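Local coordinates for protein acyl-CoA dehydrogenase (Bacillus anthracis, PDB 3OWA) that probably oxidises an acyl-CoA thioester at its alpha and beta carbons, passing the electrons to its bound flavin-adenine dinucleotide, at residues Ser98-Arg107 against Lys271-Arg282; Leu459-Ile470 against Leu567-Leu576. One frame throughout, in Å; residues are numbered along the deposited sequence. Where two conformers were deposited one is given.

Contact 1 of 2, residues Ser98-Arg107 against Lys271-Arg282; sequences SALIAEKFSR and KLGVGTVGSAKR
In this acyl-CoA dehydrogenase fold, the helical N-terminal domain packs on the C-terminal helical bundle where helix 95-105 crosses helix 257-293, and Glu103 lies against Gly278 at the centre of the crossing. The short helical segments cross at -44° with axes 7.3 Å apart. The backbones come closest at Glu103 and Gly278, CA to CA 4.7 Å, and CG of Glu103 rests 3.6 Å from Gly278 CA. From that point the extended Glu103 chain, with CG anti to the backbone N, crosses Lys281 nearly at right angles. Lys281 NZ meets Glu103 OE1 on its syn side at 2.6 Å, 22° out of the carboxylate plane, a salt bridge; water 2 links the same amine to OE2, which also bonds Tyr326 OH. One turn before Gly278, Val274 turns CG1 to the backbone of Ala99 and Glu103 and CG2 to Ala99 CB. Ser106 OG donates back to Glu103 O in the same segment (2.6 Å), while water 4 joins Ser106 O to Ser279 OG. At the far end the guanidinium groups of Arg107 and Arg282 stack, planes 16° apart and centres 3.5 Å apart. Glu393 and Glu285 form salt bridges with Arg282, which would probably offset the like charges; Lys281 has a second carboxylate in Glu322. The interface thus joins a close backbone approach at glycine to charges shared with Glu322 and Glu393 of other helices.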
loop_
_atom_site.group_PDB
_atom_site.type_symbol
_atom_site.label_atom_id
_atom_site.label_comp_id
_atom_site.label_asym_id
_atom_site.label_seq_id
_atom_site.Cartn_x
_atom_site.Cartn_y
_atom_site.Cartn_z
ATOM N N SER A 98 29.769 -4.739 3.861
ATOM C CA SER A 98 28.662 -5.668 4.137
ATOM C C SER A 98 27.262 -5.043 3.934
ATOM O O SER A 98 26.295 -5.765 3.699
ATOM C CB SER A 98 28.825 -6.341 5.506
ATOM O OG SER A 98 28.770 -5.407 6.552
ATOM N N ALA A 99 27.157 -3.712 3.956
ATOM C CA ALA A 99 25.910 -3.043 3.565
ATOM C C ALA A 99 25.718 -3.207 2.060
ATOM O O ALA A 99 24.637 -3.506 1.596
ATOM C CB ALA A 99 25.906 -1.554 3.962
ATOM N N LEU A 100 26.779 -3.012 1.299
ATOM C CA LEU A 100 26.697 -3.146 -0.143
ATOM C C LEU A 100 26.359 -4.575 -0.541
ATOM O O LEU A 100 25.626 -4.791 -1.517
ATOM C CB LEU A 100 28.005 -2.699 -0.782
ATOM C CG LEU A 100 28.067 -1.185 -0.989
ATOM C CD1 LEU A 100 29.491 -0.696 -1.366
ATOM C CD2 LEU A 100 27.053 -0.764 -2.053
ATOM N N ILE A 101 26.878 -5.555 0.211
ATOM C CA ILE A 101 26.522 -6.927 -0.070
ATOM C C ILE A 101 24.996 -7.151 0.121
ATOM O O ILE A 101 24.322 -7.736 -0.746
ATOM C CB ILE A 101 27.348 -7.939 0.771
ATOM C CG1 ILE A 101 28.820 -7.975 0.299
ATOM C CG2 ILE A 101 26.727 -9.355 0.680
ATOM C CD1 ILE A 101 29.797 -8.534 1.379
ATOM N N ALA A 102 24.440 -6.627 1.213
ATOM C CA ALA A 102 22.981 -6.739 1.439
ATOM C C ALA A 102 22.157 -6.004 0.381
ATOM O O ALA A 102 21.120 -6.510 -0.085
ATOM C CB ALA A 102 22.600 -6.261 2.846
ATOM N N GLU A 103 22.638 -4.836 -0.033
ATOM C CA GLU A 103 21.952 -4.069 -1.037
ATOM C C GLU A 103 21.837 -4.878 -2.330
ATOM O O GLU A 103 20.769 -4.924 -2.939
ATOM C CB GLU A 103 22.632 -2.696 -1.301
ATOM C CG GLU A 103 21.711 -1.756 -2.093
ATOM C CD GLU A 103 22.396 -0.521 -2.672
ATOM O OE1 GLU A 103 22.080 -0.190 -3.837
ATOM O OE2 GLU A 103 23.223 0.128 -1.974
ATOM N N LYS A 104 22.919 -5.497 -2.750
ATOM C CA LYS A 104 22.913 -6.280 -3.987
ATOM C C LYS A 104 22.164 -7.607 -3.852
ATOM O O LYS A 104 21.517 -8.053 -4.836
ATOM C CB LYS A 104 24.336 -6.525 -4.462
ATOM C CG LYS A 104 25.104 -5.226 -4.749
ATOM C CD LYS A 104 24.396 -4.474 -5.847
ATOM C CE LYS A 104 25.186 -3.306 -6.362
ATOM N NZ LYS A 104 24.223 -2.420 -7.082
ATOM N N PHE A 105 22.207 -8.222 -2.660
ATOM C CA PHE A 105 21.394 -9.440 -2.423
ATOM C C PHE A 105 19.882 -9.241 -2.600
ATOM O O PHE A 105 19.139 -10.178 -2.969
ATOM C CB PHE A 105 21.714 -10.097 -1.053
ATOM C CG PHE A 105 22.608 -11.288 -1.165
ATOM C CD1 PHE A 105 22.078 -12.567 -1.236
ATOM C CD2 PHE A 105 24.000 -11.131 -1.214
ATOM C CE1 PHE A 105 22.948 -13.683 -1.380
ATOM C CE2 PHE A 105 24.845 -12.240 -1.370
ATOM C CZ PHE A 105 24.310 -13.507 -1.441
ATOM N N SER A 106 19.391 -8.032 -2.299
ATOM C CA SER A 106 17.950 -7.722 -2.500
ATOM C C SER A 106 17.395 -8.066 -3.903
ATOM O O SER A 106 16.218 -8.371 -4.059
ATOM C CB SER A 106 17.656 -6.270 -2.142
ATOM O OG SER A 106 18.188 -5.462 -3.176
ATOM N N ARG A 107 18.255 -8.080 -4.915
ATOM C CA ARG A 107 17.844 -8.490 -6.257
ATOM C C ARG A 107 17.219 -9.911 -6.261
ATOM O O ARG A 107 16.360 -10.217 -7.103
ATOM C CB ARG A 107 19.046 -8.346 -7.218
ATOM C CG ARG A 107 18.810 -8.797 -8.648
ATOM C CD ARG A 107 18.288 -7.654 -9.551
ATOM N NE ARG A 107 18.135 -8.156 -10.921
ATOM C CZ ARG A 107 18.990 -7.914 -11.906
ATOM N NH1 ARG A 107 20.035 -7.119 -11.697
ATOM N NH2 ARG A 107 18.791 -8.445 -13.109
ATOM N N LYS A 271 20.155 -3.030 8.472
ATOM C CA LYS A 271 20.415 -3.955 7.377
ATOM C C LYS A 271 19.178 -4.122 6.492
ATOM O O LYS A 271 19.283 -4.171 5.269
ATOM C CB LYS A 271 20.828 -5.322 7.940
ATOM C CG LYS A 271 22.104 -5.820 7.398
ATOM C CD LYS A 271 23.233 -4.897 7.673
ATOM C CE LYS A 271 24.459 -5.369 6.896
ATOM N NZ LYS A 271 24.730 -6.836 7.135
ATOM N N LEU A 272 18.006 -4.224 7.123
ATOM C CA LEU A 272 16.758 -4.254 6.379
ATOM C C LEU A 272 16.566 -2.951 5.593
ATOM O O LEU A 272 16.143 -2.985 4.437
ATOM C CB LEU A 272 15.563 -4.536 7.302
ATOM C CG LEU A 272 14.237 -4.862 6.594
ATOM C CD1 LEU A 272 14.407 -6.028 5.615
ATOM C CD2 LEU A 272 13.155 -5.174 7.622
ATOM N N GLY A 273 16.895 -1.817 6.210
ATOM C CA GLY A 273 16.909 -0.529 5.507
ATOM C C GLY A 273 17.735 -0.580 4.234
ATOM O O GLY A 273 17.272 -0.201 3.153
ATOM N N VAL A 274 18.965 -1.063 4.338
ATOM C CA VAL A 274 19.820 -1.185 3.158
ATOM C C VAL A 274 19.134 -2.091 2.121
ATOM O O VAL A 274 19.114 -1.802 0.935
ATOM C CB VAL A 274 21.207 -1.804 3.563
ATOM C CG1 VAL A 274 22.078 -2.050 2.347
ATOM C CG2 VAL A 274 21.965 -0.887 4.505
ATOM N N GLY A 275 18.606 -3.232 2.565
ATOM C CA GLY A 275 17.926 -4.162 1.657
ATOM C C GLY A 275 16.757 -3.499 0.920
ATOM O O GLY A 275 16.601 -3.662 -0.306
ATOM N N THR A 276 15.911 -2.758 1.640
ATOM C CA THR A 276 14.736 -2.173 0.987
ATOM C C THR A 276 15.191 -1.122 -0.036
ATOM O O THR A 276 14.522 -0.877 -1.036
ATOM C CB THR A 276 13.779 -1.540 2.001
ATOM O OG1 THR A 276 14.501 -0.551 2.746
ATOM C CG2 THR A 276 13.206 -2.635 2.975
ATOM N N VAL A 277 16.353 -0.531 0.209
ATOM C CA VAL A 277 16.857 0.489 -0.691
ATOM C C VAL A 277 17.276 -0.158 -1.997
ATOM O O VAL A 277 17.035 0.416 -3.085
ATOM C CB VAL A 277 18.034 1.309 -0.061
ATOM C CG1 VAL A 277 18.888 1.941 -1.136
ATOM C CG2 VAL A 277 17.482 2.423 0.842
ATOM N N GLY A 278 17.910 -1.324 -1.912
ATOM C CA GLY A 278 18.271 -2.092 -3.127
ATOM C C GLY A 278 17.029 -2.477 -3.919
ATOM O O GLY A 278 16.991 -2.361 -5.143
ATOM N N SER A 279 15.980 -2.932 -3.224
ATOM C CA SER A 279 14.775 -3.287 -3.911
ATOM C C SER A 279 14.073 -2.104 -4.535
ATOM O O SER A 279 13.492 -2.242 -5.607
ATOM C CB SER A 279 13.805 -4.022 -2.959
ATOM O OG SER A 279 14.451 -5.149 -2.352
ATOM N N ALA A 280 14.076 -0.951 -3.864
ATOM C CA ALA A 280 13.420 0.209 -4.420
ATOM C C ALA A 280 14.130 0.645 -5.690
ATOM O O ALA A 280 13.474 1.026 -6.646
ATOM C CB ALA A 280 13.357 1.391 -3.375
ATOM N N LYS A 281 15.453 0.548 -5.714
ATOM C CA LYS A 281 16.196 0.875 -6.928
ATOM C C LYS A 281 15.866 -0.075 -8.058
ATOM O O LYS A 281 15.748 0.345 -9.208
ATOM C CB LYS A 281 17.702 0.791 -6.701
ATOM C CG LYS A 281 18.306 1.866 -5.838
ATOM C CD LYS A 281 19.810 1.659 -5.855
ATOM C CE LYS A 281 20.546 2.513 -4.837
ATOM N NZ LYS A 281 22.022 2.215 -4.939
ATOM N N ARG A 282 15.687 -1.354 -7.745
ATOM C CA ARG A 282 15.344 -2.315 -8.779
ATOM C C ARG A 282 13.917 -2.051 -9.328
ATOM O O ARG A 282 13.662 -2.182 -10.535
ATOM C CB ARG A 282 15.436 -3.746 -8.205
ATOM C CG ARG A 282 15.073 -4.828 -9.197
ATOM C CD ARG A 282 16.016 -4.793 -10.440
ATOM N NE ARG A 282 15.604 -5.850 -11.352
ATOM C CZ ARG A 282 16.077 -6.008 -12.583
ATOM N NH1 ARG A 282 15.615 -7.007 -13.340
ATOM N NH2 ARG A 282 16.992 -5.161 -13.062
HETATM O O HOH W 1 25.463 -8.388 4.355
HETATM O O HOH W 2 24.407 2.287 -2.924
HETATM O O HOH W 3 17.316 -5.339 -5.842
HETATM O O HOH W 4 13.945 -7.814 -2.945
#

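Contact 2 of 2, residues Leu459-Ile470 against Leu567-Leu576; sequences LQKYLVNNAKKI and LRKLTRHTPL
Leu570, at the end of helix 557-571, gives up more surface than any other residue here, and Ile470 of helix 458-482 is its main partner. The two side chains slide past each other in opposite directions, Ile470 CG1 reaching Leu570 CD1 at 3.7 Å. Leu567 CD1, one turn earlier, crosses the same isoleucine and touches its CG1 at 3.8 Å. Through its other methyl, CD2, Leu570 meets the aliphatic CD of Lys469 at 3.8 Å.

Beyond the helix end the chain runs on in extended form, and His573 takes over. Its ring receives Leu463 CD2 over one face, a CH-pi contact 4.0 Å from the centroid and 12° off the normal. The imidazole's rotation is fixed by a bond within its own segment: ND1 donates to Thr571 O at 3.1 Å, the acceptor lying in the ring plane. Leu459 CD1 approaches the same ring at CD2, while its other methyl meets Leu576 CD2 tip to tip at 4.0 Å.

With the short helical segments at 158°, this is near-antiparallel helix packing, prolonged along helix 458-482 by the extended linker that leads to helix 578-592, within the all-helical C-terminal part of the chain.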
loop_
_atom_site.group_PDB
_atom_site.type_symbol
_atom_site.label_atom_id
_atom_site.label_comp_id
_atom_site.label_asym_id
_atom_site.label_seq_id
_atom_site.Cartn_x
_atom_site.Cartn_y
_atom_site.Cartn_z
ATOM N N LEU A 459 17.003 27.166 0.238
ATOM C CA LEU A 459 15.665 26.918 0.749
ATOM C C LEU A 459 15.587 25.584 1.526
ATOM O O LEU A 459 14.985 25.512 2.596
ATOM C CB LEU A 459 14.629 26.978 -0.376
ATOM C CG LEU A 459 13.218 26.535 0.029
ATOM C CD1 LEU A 459 12.626 27.452 1.100
ATOM C CD2 LEU A 459 12.300 26.426 -1.191
ATOM N N GLN A 460 16.235 24.546 1.010
ATOM C CA GLN A 460 16.134 23.215 1.630
ATOM C C GLN A 460 16.873 23.172 2.962
ATOM O O GLN A 460 16.387 22.567 3.912
ATOM C CB GLN A 460 16.589 22.116 0.652
ATOM C CG GLN A 460 15.645 21.963 -0.564
ATOM C CD GLN A 460 15.715 23.132 -1.553
ATOM O OE1 GLN A 460 16.791 23.648 -1.835
ATOM N NE2 GLN A 460 14.568 23.544 -2.077
ATOM N N LYS A 461 18.019 23.858 3.041
ATOM C CA LYS A 461 18.744 24.011 4.298
ATOM C C LYS A 461 17.901 24.759 5.325
ATOM O O LYS A 461 17.935 24.470 6.517
ATOM C CB LYS A 461 20.072 24.742 4.079
ATOM C CG LYS A 461 21.137 23.935 3.367
ATOM C CD LYS A 461 22.464 24.698 3.387
ATOM C CE LYS A 461 23.254 24.503 2.087
ATOM N NZ LYS A 461 24.120 25.694 1.738
ATOM N N TYR A 462 17.143 25.730 4.848
ATOM C CA TYR A 462 16.256 26.498 5.695
ATOM C C TYR A 462 15.130 25.610 6.263
ATOM O O TYR A 462 14.836 25.646 7.458
ATOM C CB TYR A 462 15.726 27.718 4.913
ATOM C CG TYR A 462 14.721 28.540 5.671
ATOM C CD1 TYR A 462 15.129 29.533 6.569
ATOM C CD2 TYR A 462 13.358 28.304 5.519
ATOM C CE1 TYR A 462 14.180 30.277 7.284
ATOM C CE2 TYR A 462 12.419 29.024 6.226
ATOM C CZ TYR A 462 12.826 30.003 7.100
ATOM O OH TYR A 462 11.860 30.705 7.775
ATOM N N LEU A 463 14.513 24.794 5.417
ATOM C CA LEU A 463 13.457 23.901 5.890
ATOM C C LEU A 463 13.968 22.846 6.876
ATOM O O LEU A 463 13.296 22.525 7.873
ATOM C CB LEU A 463 12.735 23.234 4.714
ATOM C CG LEU A 463 12.120 24.198 3.701
ATOM C CD1 LEU A 463 11.636 23.428 2.509
ATOM C CD2 LEU A 463 10.990 24.993 4.331
ATOM N N VAL A 464 15.170 22.336 6.615
ATOM C CA VAL A 464 15.776 21.342 7.489
ATOM C C VAL A 464 15.961 21.923 8.905
ATOM O O VAL A 464 15.566 21.291 9.910
ATOM C CB VAL A 464 17.120 20.828 6.878
ATOM C CG1 VAL A 464 18.035 20.263 7.947
ATOM C CG2 VAL A 464 16.838 19.790 5.785
ATOM N N ASN A 465 16.542 23.125 8.972
ATOM C CA ASN A 465 16.692 23.854 10.238
ATOM C C ASN A 465 15.360 24.086 10.962
ATOM O O ASN A 465 15.237 23.830 12.170
ATOM C CB ASN A 465 17.426 25.190 10.030
ATOM C CG ASN A 465 18.886 25.120 10.426
ATOM O OD1 ASN A 465 19.211 24.961 11.609
ATOM N ND2 ASN A 465 19.788 25.254 9.441
ATOM N N ASN A 466 14.360 24.542 10.228
ATOM C CA ASN A 466 13.060 24.796 10.845
ATOM C C ASN A 466 12.338 23.519 11.272
ATOM O O ASN A 466 11.597 23.522 12.261
ATOM C CB ASN A 466 12.183 25.658 9.937
ATOM C CG ASN A 466 12.595 27.156 9.955
ATOM O OD1 ASN A 466 11.864 28.017 9.456
ATOM N ND2 ASN A 466 13.755 27.452 10.528
ATOM N N ALA A 467 12.570 22.432 10.528
ATOM C CA ALA A 467 12.004 21.118 10.867
ATOM C C ALA A 467 12.517 20.654 12.222
ATOM O O ALA A 467 11.750 20.094 13.018
ATOM C CB ALA A 467 12.318 20.064 9.776
ATOM N N LYS A 468 13.802 20.900 12.483
ATOM C CA LYS A 468 14.414 20.550 13.768
ATOM C C LYS A 468 13.741 21.273 14.927
ATOM O O LYS A 468 13.400 20.657 15.936
ATOM C CB LYS A 468 15.920 20.856 13.765
ATOM C CG LYS A 468 16.732 19.920 12.867
ATOM C CD LYS A 468 18.217 20.159 12.965
ATOM C CE LYS A 468 18.906 19.455 11.806
ATOM N NZ LYS A 468 20.363 19.406 11.985
ATOM N N LYS A 469 13.551 22.582 14.755
ATOM C CA LYS A 469 12.839 23.426 15.717
ATOM C C LYS A 469 11.399 22.954 15.960
ATOM O O LYS A 469 10.952 22.918 17.111
ATOM C CB LYS A 469 12.833 24.883 15.234
ATOM C CG LYS A 469 14.243 25.468 15.092
ATOM C CD LYS A 469 14.232 26.868 14.488
ATOM C CE LYS A 469 15.664 27.368 14.351
ATOM N NZ LYS A 469 15.713 28.611 13.548
ATOM N N ILE A 470 10.688 22.602 14.880
ATOM C CA ILE A 470 9.308 22.128 14.985
ATOM C C ILE A 470 9.251 20.811 15.780
ATOM O O ILE A 470 8.420 20.668 16.674
ATOM C CB ILE A 470 8.629 21.984 13.584
ATOM C CG1 ILE A 470 8.430 23.350 12.918
ATOM C CG2 ILE A 470 7.268 21.292 13.684
ATOM C CD1 ILE A 470 8.282 23.268 11.388
ATOM N N LEU A 567 4.143 27.969 14.841
ATOM C CA LEU A 567 4.326 26.944 13.806
ATOM C C LEU A 567 4.259 27.567 12.411
ATOM O O LEU A 567 5.089 27.252 11.549
ATOM C CB LEU A 567 3.305 25.806 13.956
ATOM C CG LEU A 567 3.294 24.685 12.893
ATOM C CD1 LEU A 567 4.686 24.022 12.711
ATOM C CD2 LEU A 567 2.230 23.640 13.208
ATOM N N ARG A 568 3.291 28.466 12.211
ATOM C CA ARG A 568 3.159 29.228 10.960
ATOM C C ARG A 568 4.427 30.036 10.652
ATOM O O ARG A 568 4.892 30.064 9.511
ATOM C CB ARG A 568 1.921 30.137 11.002
ATOM C CG ARG A 568 1.381 30.544 9.632
ATOM C CD ARG A 568 1.754 31.989 9.252
ATOM N NE ARG A 568 1.366 32.972 10.272
ATOM C CZ ARG A 568 0.226 33.662 10.272
ATOM N NH1 ARG A 568 -0.668 33.495 9.302
ATOM N NH2 ARG A 568 -0.021 34.525 11.250
ATOM N N LYS A 569 4.988 30.666 11.681
ATOM C CA LYS A 569 6.268 31.374 11.578
ATOM C C LYS A 569 7.419 30.436 11.190
ATOM O O LYS A 569 8.309 30.822 10.430
ATOM C CB LYS A 569 6.606 32.092 12.897
ATOM C CG LYS A 569 5.844 33.410 13.110
ATOM C CD LYS A 569 6.170 34.057 14.451
ATOM C CE LYS A 569 5.129 35.122 14.815
ATOM N NZ LYS A 569 5.301 35.615 16.216
ATOM N N LEU A 570 7.396 29.210 11.711
ATOM C CA LEU A 570 8.450 28.248 11.423
ATOM C C LEU A 570 8.267 27.621 10.056
ATOM O O LEU A 570 9.189 27.078 9.478
ATOM C CB LEU A 570 8.496 27.172 12.500
ATOM C CG LEU A 570 9.202 27.578 13.792
ATOM C CD1 LEU A 570 9.079 26.450 14.770
ATOM C CD2 LEU A 570 10.676 27.939 13.566
ATOM N N THR A 571 7.078 27.763 9.513
ATOM C CA THR A 571 6.711 26.980 8.359
ATOM C C THR A 571 6.546 27.789 7.063
ATOM O O THR A 571 6.504 27.227 5.962
ATOM C CB THR A 571 5.487 26.138 8.732
ATOM O OG1 THR A 571 5.653 24.825 8.216
ATOM C CG2 THR A 571 4.197 26.784 8.302
ATOM N N ARG A 572 6.489 29.109 7.212
ATOM C CA ARG A 572 6.363 30.040 6.090
ATOM C C ARG A 572 7.567 30.002 5.138
ATOM O O ARG A 572 8.718 30.089 5.576
ATOM C CB ARG A 572 6.203 31.469 6.629
ATOM C CG ARG A 572 4.863 31.741 7.313
ATOM C CD ARG A 572 4.429 33.203 7.177
ATOM N NE ARG A 572 5.555 34.135 7.273
ATOM C CZ ARG A 572 6.122 34.748 6.232
ATOM N NH1 ARG A 572 5.676 34.546 4.995
ATOM N NH2 ARG A 572 7.142 35.574 6.425
ATOM N N HIS A 573 7.294 29.879 3.843
ATOM C CA HIS A 573 8.328 29.965 2.813
ATOM C C HIS A 573 7.684 30.079 1.453
ATOM O O HIS A 573 6.475 29.925 1.335
ATOM C CB HIS A 573 9.255 28.742 2.834
ATOM C CG HIS A 573 8.602 27.473 2.377
ATOM N ND1 HIS A 573 7.717 26.765 3.162
ATOM C CD2 HIS A 573 8.731 26.770 1.226
ATOM C CE1 HIS A 573 7.328 25.680 2.514
ATOM N NE2 HIS A 573 7.936 25.655 1.340
ATOM N N THR A 574 8.481 30.331 0.422
ATOM C CA THR A 574 7.938 30.380 -0.927
ATOM C C THR A 574 7.976 28.992 -1.528
ATOM O O THR A 574 9.034 28.515 -1.891
ATOM C CB THR A 574 8.711 31.333 -1.852
ATOM O OG1 THR A 574 8.604 32.668 -1.351
ATOM C CG2 THR A 574 8.126 31.285 -3.278
ATOM N N PRO A 575 6.808 28.355 -1.666
ATOM C CA PRO A 575 6.762 27.002 -2.182
ATOM C C PRO A 575 7.250 26.943 -3.633
ATOM O O PRO A 575 7.176 27.935 -4.348
ATOM C CB PRO A 575 5.276 26.643 -2.070
ATOM C CG PRO A 575 4.579 27.947 -2.203
ATOM C CD PRO A 575 5.464 28.916 -1.467
ATOM N N LEU A 576 7.792 25.793 -4.028
ATOM C CA LEU A 576 8.243 25.540 -5.393
ATOM C C LEU A 576 7.147 24.912 -6.210
ATOM O O LEU A 576 6.212 24.327 -5.658
ATOM C CB LEU A 576 9.409 24.566 -5.387
ATOM C CG LEU A 576 10.622 24.897 -4.522
ATOM C CD1 LEU A 576 11.518 23.657 -4.457
ATOM C CD2 LEU A 576 11.371 26.128 -5.074
HETATM O O HOH W 5 9.552 29.979 7.977
#

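How the contacts relate
Contact 1 closes before contact 2 opens along the chain, and their centres lie about 32 Å apart, with nearest atoms about 18 Å from each other. They share no helix. Contact 1, its centre about 10 Å from the centre of the chain, joins helix 95-105 to helix 257-293; the side chain of Lys271 is about 13 Å from a bound FAD. Contact 2 is centred about 27 Å out, in the later helical region, where the intervening chain is mostly helix, and Pro575 packs on Ile552 of the second subunit. Contact 1 thus joins two domains separated in sequence by the strand-rich middle domain; contact 2 joins two helices of the later helical region, near the second subunit.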